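Local coordinates for NADP-dependent alcohol dehydrogenase (Entamoeba histolytica, PDB 2OUI), which probably catalyses the NADP-dependent interconversion of alcohols and aldehydes or ketones, as a zinc-containing tetrameric dehydrogenase, at residues Met151-Glu160 / Val178-Leu189. The protein carries 1 engineered substitution. Residues are numbered along the deposited sequence; the frame is centred on the assembly and turned at random.
With EDO (1,2-ethanediol), chain K; EDO (1,2-ethanediol), chain L; NO3 (nitrate ion), chain F.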
loop_
_atom_site.group_PDB
_atom_site.type_symbol
_atom_site.label_atom_id
_atom_site.label_comp_id
_atom_site.label_asym_id
_atom_site.label_seq_id
_atom_site.Cartn_x
_atom_site.Cartn_y
_atom_site.Cartn_z
ATOM N N MET A 151 6.903 20.938 -13.394
ATOM C CA MET A 151 5.567 20.728 -14.003
ATOM C C MET A 151 5.194 19.256 -14.148
ATOM O O MET A 151 4.141 18.830 -13.675
ATOM C CB MET A 151 5.415 21.447 -15.338
ATOM C CG MET A 151 5.631 22.980 -15.257
ATOM S SD MET A 151 4.388 23.806 -14.233
ATOM C CE MET A 151 5.158 23.886 -12.614
ATOM N N VAL A 152 6.064 18.478 -14.774
ATOM C CA VAL A 152 5.779 17.045 -14.944
ATOM C C VAL A 152 5.721 16.337 -13.590
ATOM O O VAL A 152 4.770 15.592 -13.324
ATOM C CB VAL A 152 6.807 16.364 -15.793
ATOM C CG1 VAL A 152 6.493 14.871 -15.860
ATOM C CG2 VAL A 152 6.824 17.006 -17.201
ATOM N N THR A 153 6.728 16.565 -12.741
ATOM C CA THR A 153 6.790 15.878 -11.455
ATOM C C THR A 153 5.630 16.218 -10.518
ATOM O O THR A 153 5.051 15.324 -9.907
ATOM C CB THR A 153 8.169 15.995 -10.763
ATOM O OG1 THR A 153 8.107 15.283 -9.517
ATOM C CG2 THR A 153 8.556 17.465 -10.520
ATOM N N THR A 154 5.245 17.489 -10.457
ATOM C CA THR A 154 4.121 17.887 -9.599
ATOM C C THR A 154 2.799 17.390 -10.179
ATOM O O THR A 154 1.969 16.850 -9.445
ATOM C CB THR A 154 4.087 19.406 -9.407
ATOM O OG1 THR A 154 5.356 19.808 -8.857
ATOM C CG2 THR A 154 2.964 19.804 -8.456
ATOM N N GLY A 155 2.606 17.568 -11.479
ATOM C CA GLY A 155 1.406 17.085 -12.153
ATOM C C GLY A 155 1.228 15.581 -11.978
ATOM O O GLY A 155 0.149 15.125 -11.558
ATOM N N PHE A 156 2.283 14.815 -12.259
ATOM C CA PHE A 156 2.250 13.368 -12.031
ATOM C C PHE A 156 2.012 13.046 -10.570
ATOM O O PHE A 156 1.305 12.075 -10.277
ATOM C CB PHE A 156 3.524 12.669 -12.502
ATOM C CG PHE A 156 3.597 12.483 -14.003
ATOM C CD1 PHE A 156 2.926 13.351 -14.867
ATOM C CD2 PHE A 156 4.355 11.446 -14.550
ATOM C CE1 PHE A 156 3.019 13.200 -16.265
ATOM C CE2 PHE A 156 4.448 11.289 -15.945
ATOM C CZ PHE A 156 3.766 12.162 -16.796
ATOM N N HIS A 157 2.604 13.812 -9.651
ATOM C CA HIS A 157 2.364 13.555 -8.217
ATOM C C HIS A 157 0.893 13.742 -7.814
ATOM O O HIS A 157 0.402 13.020 -6.974
ATOM C CB HIS A 157 3.333 14.356 -7.307
ATOM C CG HIS A 157 3.365 13.859 -5.895
ATOM N ND1 HIS A 157 3.612 12.539 -5.581
ATOM C CD2 HIS A 157 3.184 14.499 -4.721
ATOM C CE1 HIS A 157 3.562 12.387 -4.266
ATOM N NE2 HIS A 157 3.316 13.564 -3.723
ATOM N N GLY A 158 0.196 14.691 -8.434
ATOM C CA GLY A 158 -1.271 14.848 -8.228
ATOM C C GLY A 158 -1.976 13.549 -8.610
ATOM O O GLY A 158 -2.819 13.043 -7.864
ATOM N N ALA A 159 -1.573 12.979 -9.735
ATOM C CA ALA A 159 -2.130 11.708 -10.181
ATOM C C ALA A 159 -1.770 10.548 -9.254
ATOM O O ALA A 159 -2.603 9.671 -8.985
ATOM C CB ALA A 159 -1.724 11.427 -11.615
ATOM N N GLU A 160 -0.539 10.543 -8.742
ATOM C CA GLU A 160 -0.112 9.529 -7.782
ATOM C C GLU A 160 -0.903 9.623 -6.476
ATOM O O GLU A 160 -1.327 8.586 -5.930
ATOM C CB GLU A 160 1.388 9.657 -7.501
ATOM C CG GLU A 160 2.274 9.336 -8.720
ATOM C CD GLU A 160 3.744 9.740 -8.495
ATOM O OE1 GLU A 160 4.012 10.808 -7.885
ATOM O OE2 GLU A 160 4.641 9.014 -8.956
ATOM N N VAL A 178 0.568 22.533 -14.608
ATOM C CA VAL A 178 0.583 21.415 -13.649
ATOM C C VAL A 178 -0.595 20.495 -13.895
ATOM O O VAL A 178 -0.414 19.281 -13.968
ATOM C CB VAL A 178 0.595 21.870 -12.166
ATOM C CG1 VAL A 178 0.463 20.649 -11.154
ATOM C CG2 VAL A 178 1.895 22.609 -11.875
ATOM N N GLY A 179 -1.791 21.066 -14.020
ATOM C CA GLY A 179 -2.994 20.252 -14.291
ATOM C C GLY A 179 -2.919 19.451 -15.581
ATOM O O GLY A 179 -3.436 18.326 -15.671
ATOM N N LEU A 180 -2.348 20.055 -16.617
ATOM C CA LEU A 180 -2.161 19.351 -17.890
ATOM C C LEU A 180 -1.283 18.131 -17.666
ATOM O O LEU A 180 -1.504 17.069 -18.270
ATOM C CB LEU A 180 -1.548 20.283 -18.943
ATOM C CG LEU A 180 -2.440 21.406 -19.495
ATOM C CD1 LEU A 180 -1.645 22.330 -20.434
ATOM C CD2 LEU A 180 -3.593 20.794 -20.245
ATOM N N MET A 181 -0.279 18.284 -16.801
ATOM C CA MET A 181 0.602 17.170 -16.485
ATOM C C MET A 181 -0.099 16.163 -15.582
ATOM O O MET A 181 0.225 14.988 -15.627
ATOM C CB MET A 181 1.961 17.622 -15.932
ATOM C CG MET A 181 2.882 18.254 -17.019
ATOM S SD MET A 181 3.262 17.017 -18.298
ATOM C CE MET A 181 2.189 17.449 -19.672
ATOM N N SER A 182 -1.095 16.623 -14.808
ATOM C CA SER A 182 -1.943 15.689 -14.027
ATOM C C SER A 182 -2.874 14.874 -14.936
ATOM O O SER A 182 -3.160 13.706 -14.646
ATOM C CB SER A 182 -2.795 16.433 -13.000
ATOM O OG SER A 182 -1.991 16.946 -11.943
ATOM N N VAL A 183 -3.376 15.503 -16.004
ATOM C CA VAL A 183 -4.059 14.786 -17.055
ATOM C C VAL A 183 -3.136 13.760 -17.684
ATOM O O VAL A 183 -3.518 12.597 -17.857
ATOM C CB VAL A 183 -4.668 15.739 -18.130
ATOM C CG1 VAL A 183 -5.229 14.935 -19.315
ATOM C CG2 VAL A 183 -5.797 16.601 -17.513
ATOM N N ALA A 184 -1.938 14.188 -18.071
ATOM C CA ALA A 184 -0.989 13.247 -18.679
ATOM C C ALA A 184 -0.613 12.122 -17.681
ATOM O O ALA A 184 -0.574 10.949 -18.061
ATOM C CB ALA A 184 0.249 13.984 -19.225
ATOM N N GLY A 185 -0.399 12.479 -16.417
ATOM C CA GLY A 185 -0.095 11.518 -15.352
ATOM C C GLY A 185 -1.223 10.503 -15.165
ATOM O O GLY A 185 -0.969 9.295 -15.125
ATOM N N ALA A 186 -2.466 10.988 -15.051
ATOM C CA ALA A 186 -3.629 10.106 -14.935
ATOM C C ALA A 186 -3.727 9.142 -16.118
ATOM O O ALA A 186 -4.015 7.967 -15.935
ATOM C CB ALA A 186 -4.936 10.930 -14.791
ATOM N N ASN A 187 -3.476 9.629 -17.331
ATOM C CA ASN A 187 -3.453 8.778 -18.514
ATOM C C ASN A 187 -2.360 7.696 -18.475
ATOM O O ASN A 187 -2.572 6.558 -18.933
ATOM C CB ASN A 187 -3.276 9.660 -19.768
ATOM C CG ASN A 187 -3.702 8.961 -21.050
ATOM O OD1 ASN A 187 -2.976 8.969 -22.056
ATOM N ND2 ASN A 187 -4.865 8.360 -21.033
ATOM N N HIS A 188 -1.196 8.065 -17.942
ATOM C CA HIS A 188 -0.070 7.142 -17.746
ATOM C C HIS A 188 -0.235 6.237 -16.514
ATOM O O HIS A 188 0.579 5.354 -16.316
ATOM C CB HIS A 188 1.259 7.899 -17.636
ATOM C CG HIS A 188 1.810 8.362 -18.954
ATOM N ND1 HIS A 188 1.536 9.605 -19.487
ATOM C CD2 HIS A 188 2.639 7.752 -19.832
ATOM C CE1 HIS A 188 2.170 9.736 -20.642
ATOM N NE2 HIS A 188 2.833 8.620 -20.884
ATOM N N LEU A 189 -1.268 6.458 -15.701
ATOM C CA LEU A 189 -1.588 5.539 -14.608
ATOM C C LEU A 189 -2.801 4.659 -14.954
ATOM O O LEU A 189 -3.217 3.822 -14.159
ATOM C CB LEU A 189 -1.837 6.312 -13.314
ATOM C CG LEU A 189 -0.583 6.959 -12.702
ATOM C CD1 LEU A 189 -0.954 7.701 -11.414
ATOM C CD2 LEU A 189 0.490 5.892 -12.405
HETATM C C1 EDO K . 3.169 5.326 -9.022
HETATM O O1 EDO K . 2.121 4.777 -9.788
HETATM C C2 EDO K . 4.200 5.783 -10.038
HETATM O O2 EDO K . 5.120 6.683 -9.413
HETATM C C1 EDO L . -0.922 4.141 -7.995
HETATM O O1 EDO L . -2.313 4.031 -8.303
HETATM C C2 EDO L . -0.525 5.614 -7.975
HETATM O O2 EDO L . -0.660 6.120 -6.636
HETATM N N NO3 F . -0.102 26.064 -12.557
HETATM O O1 NO3 F . 0.996 26.924 -12.729
HETATM O O2 NO3 F . -0.200 24.914 -13.309
HETATM O O3 NO3 F . -1.110 26.357 -11.631
#
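At Gly-155 and Ser-182 the helices 151-160 and 178-188 come to 4.1 Å between CA atoms, their axes 7.0 Å apart and crossing at -54°. The backbones meet where no side chain stands between them: the CA of Gly-155 packs against the carbonyl oxygen of Val-178. Ser-182 OG donates to Gly-155 O over 2.8 Å, well off the C=O direction (112° at the oxygen) and tilted only modestly from the carbonyl plane, while Ser-182 CA makes a CH...O contact with the same oxygen. Phe-156 wedges between Met-181, Ala-184, Gly-185 and His-188. One ring face is covered by Val-152 CG1 and the other by Gly-185 CA, a CH-pi contact 3.9 Å from the centroid; at the ring edge CD1 lies 3.2 Å from Met-181 O. In the reciprocal knob, the Met-181 chain turns about its CB-CG bond (chi2 -62°), and its SD meets Val-152 CG2, 3.7 Å away. Val-178 closes one end, its two methyls divided between Thr-154 CG2 and Met-151 CE; at the other, Leu-189 CD1 lies 3.8 Å from Ala-159 CB. Helix 177-188 follows strand 170-173 and probably the glycine-rich turn of a Rossmann-type domain, whose last glycine, Gly-179, lies in the helix. Glycines and small residues thus hold the helix supplying one zinc ligand, Asp-150, closely against the first helix of the probable cofactor-binding fold, through a buried interface mainly apolar apart from the serine bond.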